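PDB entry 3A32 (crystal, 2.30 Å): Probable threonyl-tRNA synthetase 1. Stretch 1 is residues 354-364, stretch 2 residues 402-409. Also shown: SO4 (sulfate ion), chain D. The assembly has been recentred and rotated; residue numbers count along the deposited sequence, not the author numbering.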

# COMPACT_ATOMS: atom_id res chain seq x y z
N ARG A 354 11.54 -38.73 -12.28
CA ARG A 354 10.93 -38.77 -10.98
C ARG A 354 11.73 -37.89 -10.01
O ARG A 354 11.16 -37.11 -9.25
CB ARG A 354 10.84 -40.22 -10.51
CG ARG A 354 10.22 -40.39 -9.16
CD ARG A 354 10.46 -41.80 -8.68
NE ARG A 354 11.87 -42.11 -8.36
CZ ARG A 354 12.70 -42.83 -9.14
NH1 ARG A 354 12.29 -43.28 -10.33
NH2 ARG A 354 13.94 -43.09 -8.74
N GLU A 355 13.05 -38.01 -10.06
CA GLU A 355 13.92 -37.18 -9.24
C GLU A 355 13.89 -35.73 -9.74
O GLU A 355 13.98 -34.82 -8.96
CB GLU A 355 15.34 -37.69 -9.35
CG GLU A 355 15.61 -38.99 -8.67
CD GLU A 355 17.04 -39.39 -8.90
OE1 GLU A 355 17.95 -38.69 -8.35
OE2 GLU A 355 17.25 -40.37 -9.66
N ILE A 356 13.82 -35.53 -11.05
CA ILE A 356 13.68 -34.19 -11.64
C ILE A 356 12.38 -33.52 -11.16
O ILE A 356 12.40 -32.36 -10.77
CB ILE A 356 13.66 -34.26 -13.19
CG1 ILE A 356 15.04 -34.66 -13.72
CG2 ILE A 356 13.10 -32.96 -13.79
CD1 ILE A 356 15.05 -34.95 -15.17
N GLU A 357 11.28 -34.29 -11.19
CA GLU A 357 9.97 -33.78 -10.82
C GLU A 357 9.94 -33.46 -9.34
O GLU A 357 9.48 -32.39 -8.97
CB GLU A 357 8.84 -34.74 -11.28
CG GLU A 357 7.45 -34.47 -10.63
CD GLU A 357 6.79 -33.15 -11.11
OE1 GLU A 357 7.02 -32.75 -12.28
OE2 GLU A 357 6.04 -32.53 -10.31
N ASP A 358 10.47 -34.35 -8.50
CA ASP A 358 10.53 -34.10 -7.08
C ASP A 358 11.47 -32.94 -6.70
O ASP A 358 11.18 -32.18 -5.79
CB ASP A 358 10.91 -35.38 -6.30
CG ASP A 358 9.85 -36.52 -6.44
OD1 ASP A 358 8.74 -36.33 -7.02
OD2 ASP A 358 10.13 -37.64 -5.96
N LEU A 359 12.62 -32.82 -7.36
CA LEU A 359 13.50 -31.67 -7.15
C LEU A 359 12.84 -30.32 -7.51
O LEU A 359 12.81 -29.40 -6.69
CB LEU A 359 14.87 -31.85 -7.86
CG LEU A 359 15.98 -30.84 -7.48
CD1 LEU A 359 16.31 -30.84 -5.99
CD2 LEU A 359 17.27 -31.02 -8.34
N ALA A 360 12.30 -30.22 -8.73
CA ALA A 360 11.62 -29.02 -9.22
C ALA A 360 10.48 -28.58 -8.30
O ALA A 360 10.42 -27.43 -7.84
CB ALA A 360 11.10 -29.25 -10.66
N SER A 361 9.58 -29.51 -8.06
CA SER A 361 8.46 -29.34 -7.16
C SER A 361 8.88 -28.90 -5.74
O SER A 361 8.32 -27.93 -5.19
CB SER A 361 7.65 -30.67 -7.16
OG SER A 361 6.64 -30.67 -6.18
N SER A 362 9.87 -29.58 -5.14
CA SER A 362 10.35 -29.15 -3.82
C SER A 362 11.01 -27.77 -3.81
O SER A 362 10.75 -26.96 -2.92
CB SER A 362 11.31 -30.15 -3.25
OG SER A 362 10.63 -31.34 -3.00
N ILE A 363 11.88 -27.51 -4.79
CA ILE A 363 12.46 -26.16 -4.93
C ILE A 363 11.34 -25.12 -5.07
O ILE A 363 11.34 -24.14 -4.36
CB ILE A 363 13.49 -26.05 -6.11
CG1 ILE A 363 14.76 -26.88 -5.81
CG2 ILE A 363 13.84 -24.54 -6.40
CD1 ILE A 363 15.72 -27.08 -7.02
N ALA A 364 10.37 -25.36 -5.95
CA ALA A 364 9.25 -24.43 -6.14
C ALA A 364 8.54 -24.15 -4.84
O ALA A 364 8.37 -22.98 -4.47
CB ALA A 364 8.26 -24.95 -7.19
N PHE A 402 16.96 -24.28 -14.34
CA PHE A 402 16.77 -25.44 -15.22
C PHE A 402 17.10 -26.69 -14.48
O PHE A 402 18.21 -26.83 -13.95
CB PHE A 402 17.62 -25.34 -16.49
CG PHE A 402 17.13 -24.27 -17.46
CD1 PHE A 402 16.06 -24.52 -18.32
CD2 PHE A 402 17.73 -23.01 -17.49
CE1 PHE A 402 15.61 -23.55 -19.20
CE2 PHE A 402 17.28 -22.02 -18.36
CZ PHE A 402 16.23 -22.28 -19.24
N ILE A 403 16.12 -27.59 -14.38
CA ILE A 403 16.37 -28.85 -13.72
C ILE A 403 16.16 -30.02 -14.66
O ILE A 403 15.05 -30.39 -14.93
CB ILE A 403 15.56 -29.06 -12.46
CG1 ILE A 403 15.76 -27.86 -11.51
CG2 ILE A 403 16.04 -30.44 -11.79
CD1 ILE A 403 14.70 -27.68 -10.54
N GLY A 404 17.28 -30.54 -15.18
CA GLY A 404 17.27 -31.75 -15.99
C GLY A 404 18.07 -32.89 -15.35
O GLY A 404 18.51 -32.81 -14.20
N ALA A 405 18.23 -33.97 -16.10
CA ALA A 405 18.96 -35.18 -15.70
C ALA A 405 20.38 -34.84 -15.23
O ALA A 405 20.85 -35.38 -14.25
CB ALA A 405 19.03 -36.14 -16.90
N LYS A 406 21.07 -33.98 -15.96
CA LYS A 406 22.43 -33.54 -15.68
C LYS A 406 22.50 -32.83 -14.32
O LYS A 406 23.41 -33.05 -13.54
CB LYS A 406 22.88 -32.59 -16.80
CG LYS A 406 24.38 -32.25 -16.74
CD LYS A 406 24.90 -31.42 -17.97
CE LYS A 406 24.37 -31.93 -19.35
NZ LYS A 406 25.42 -32.02 -20.49
N GLU A 407 21.55 -31.93 -14.06
CA GLU A 407 21.48 -31.19 -12.80
C GLU A 407 21.25 -32.11 -11.62
O GLU A 407 21.87 -31.97 -10.58
CB GLU A 407 20.34 -30.13 -12.83
CG GLU A 407 20.62 -28.93 -13.73
CD GLU A 407 20.67 -29.30 -15.20
OE1 GLU A 407 19.87 -30.15 -15.67
OE2 GLU A 407 21.54 -28.76 -15.88
N VAL A 408 20.33 -33.03 -11.77
CA VAL A 408 20.13 -34.04 -10.76
C VAL A 408 21.42 -34.93 -10.52
O VAL A 408 21.84 -35.16 -9.38
CB VAL A 408 18.95 -34.89 -11.16
CG1 VAL A 408 18.93 -36.17 -10.39
CG2 VAL A 408 17.61 -34.09 -11.00
N ARG A 409 22.05 -35.43 -11.59
CA ARG A 409 23.17 -36.36 -11.42
C ARG A 409 24.43 -35.67 -10.93
O ARG A 409 25.23 -36.25 -10.17
CB ARG A 409 23.45 -37.06 -12.73
CG ARG A 409 22.43 -38.09 -13.11
CD ARG A 409 22.42 -38.27 -14.63
NE ARG A 409 21.46 -39.33 -14.95
CZ ARG A 409 21.10 -39.70 -16.18
NH1 ARG A 409 21.64 -39.13 -17.25
NH2 ARG A 409 20.21 -40.68 -16.33
S SO4 D . 26.27 -28.13 -19.69
O1 SO4 D . 26.17 -29.30 -20.55
O2 SO4 D . 27.64 -28.09 -19.16
O3 SO4 D . 25.95 -26.94 -20.47
O4 SO4 D . 25.23 -28.20 -18.66

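The contact between helix 354-364 and segment 402-409 is apolar: no hydrogen bond crosses it, and the 376 Å² buried, summed over both sides, comes mostly from aliphatic residues. The two helix axes approach to 9.5 Å and their N-to-C directions differ by 80°, so the helices cross almost at right angles and meet over a short patch. The CA atoms nearest each other, those of Ile 356 and Gly 404, lie 6.1 Å apart, which places the closest CA pair at the N-cap position, just before the second helix.

Ile 403 and Val 408 supply most of the second stretch's share, and both direct CA-to-CB toward the first helix. Ile 403, in rotamer m,t, spans successive turns of that helix: its CG2 lies 3.7 Å from Leu 359 CD2, while its CD1 lies 3.7 Å from Ile 363 CD1 and 3.9 Å from Ala 360 CB. The methyl of Ala 360 suits this spot because it is small: Ile 403 CD1 comes within 3.6 Å of Ala 360 CA, so the branched side chain rests close to the helix backbone. Val 408 CG2 fits between two residues of the helix, 3.8 Å from Ile 356 CG1 and 4.1 Å from Leu 359 CD2.

Side chain also packs against backbone. Ile 356 points its CA-to-CB bond sideways, yet with chi1 near -69° and chi2 near 171° its end comes nearer the second stretch. Its CD1 sits 3.7 Å from Gly 404 C and 3.5 Å from Ala 405 N, and its CG2 is 3.4 Å from Ile 403 O. These are van der Waals contacts. In all, the second stretch covers 78 Å² of Ile 356, the largest share in its stretch. At the edge, Glu 355 OE1 reaches 3.4 Å from Val 408 CG1; the residue is exposed, so its carboxylate can remain in solvent.

Polar bonds are made within each stretch. Gly 404 occupies the N-cap position, and its N donates to Glu 407 OE1 at 2.7 Å with an N-H...acceptor angle of 137°. An ideal CB on Gly 404 would lie 3.0 Å from Glu 407 OE1, a clash that the absence of a side chain avoids. The backbone bond from Val 408 N to Gly 404 O, 3.0 Å, belongs to the first turn of the helix carrying Val 408. In the first helix, Leu 359 N to Glu 355 O (2.9 Å) and Ala 360 N to Ile 356 O (3.0 Å) are the i to i+4 bonds of the helix on which the contact residues sit.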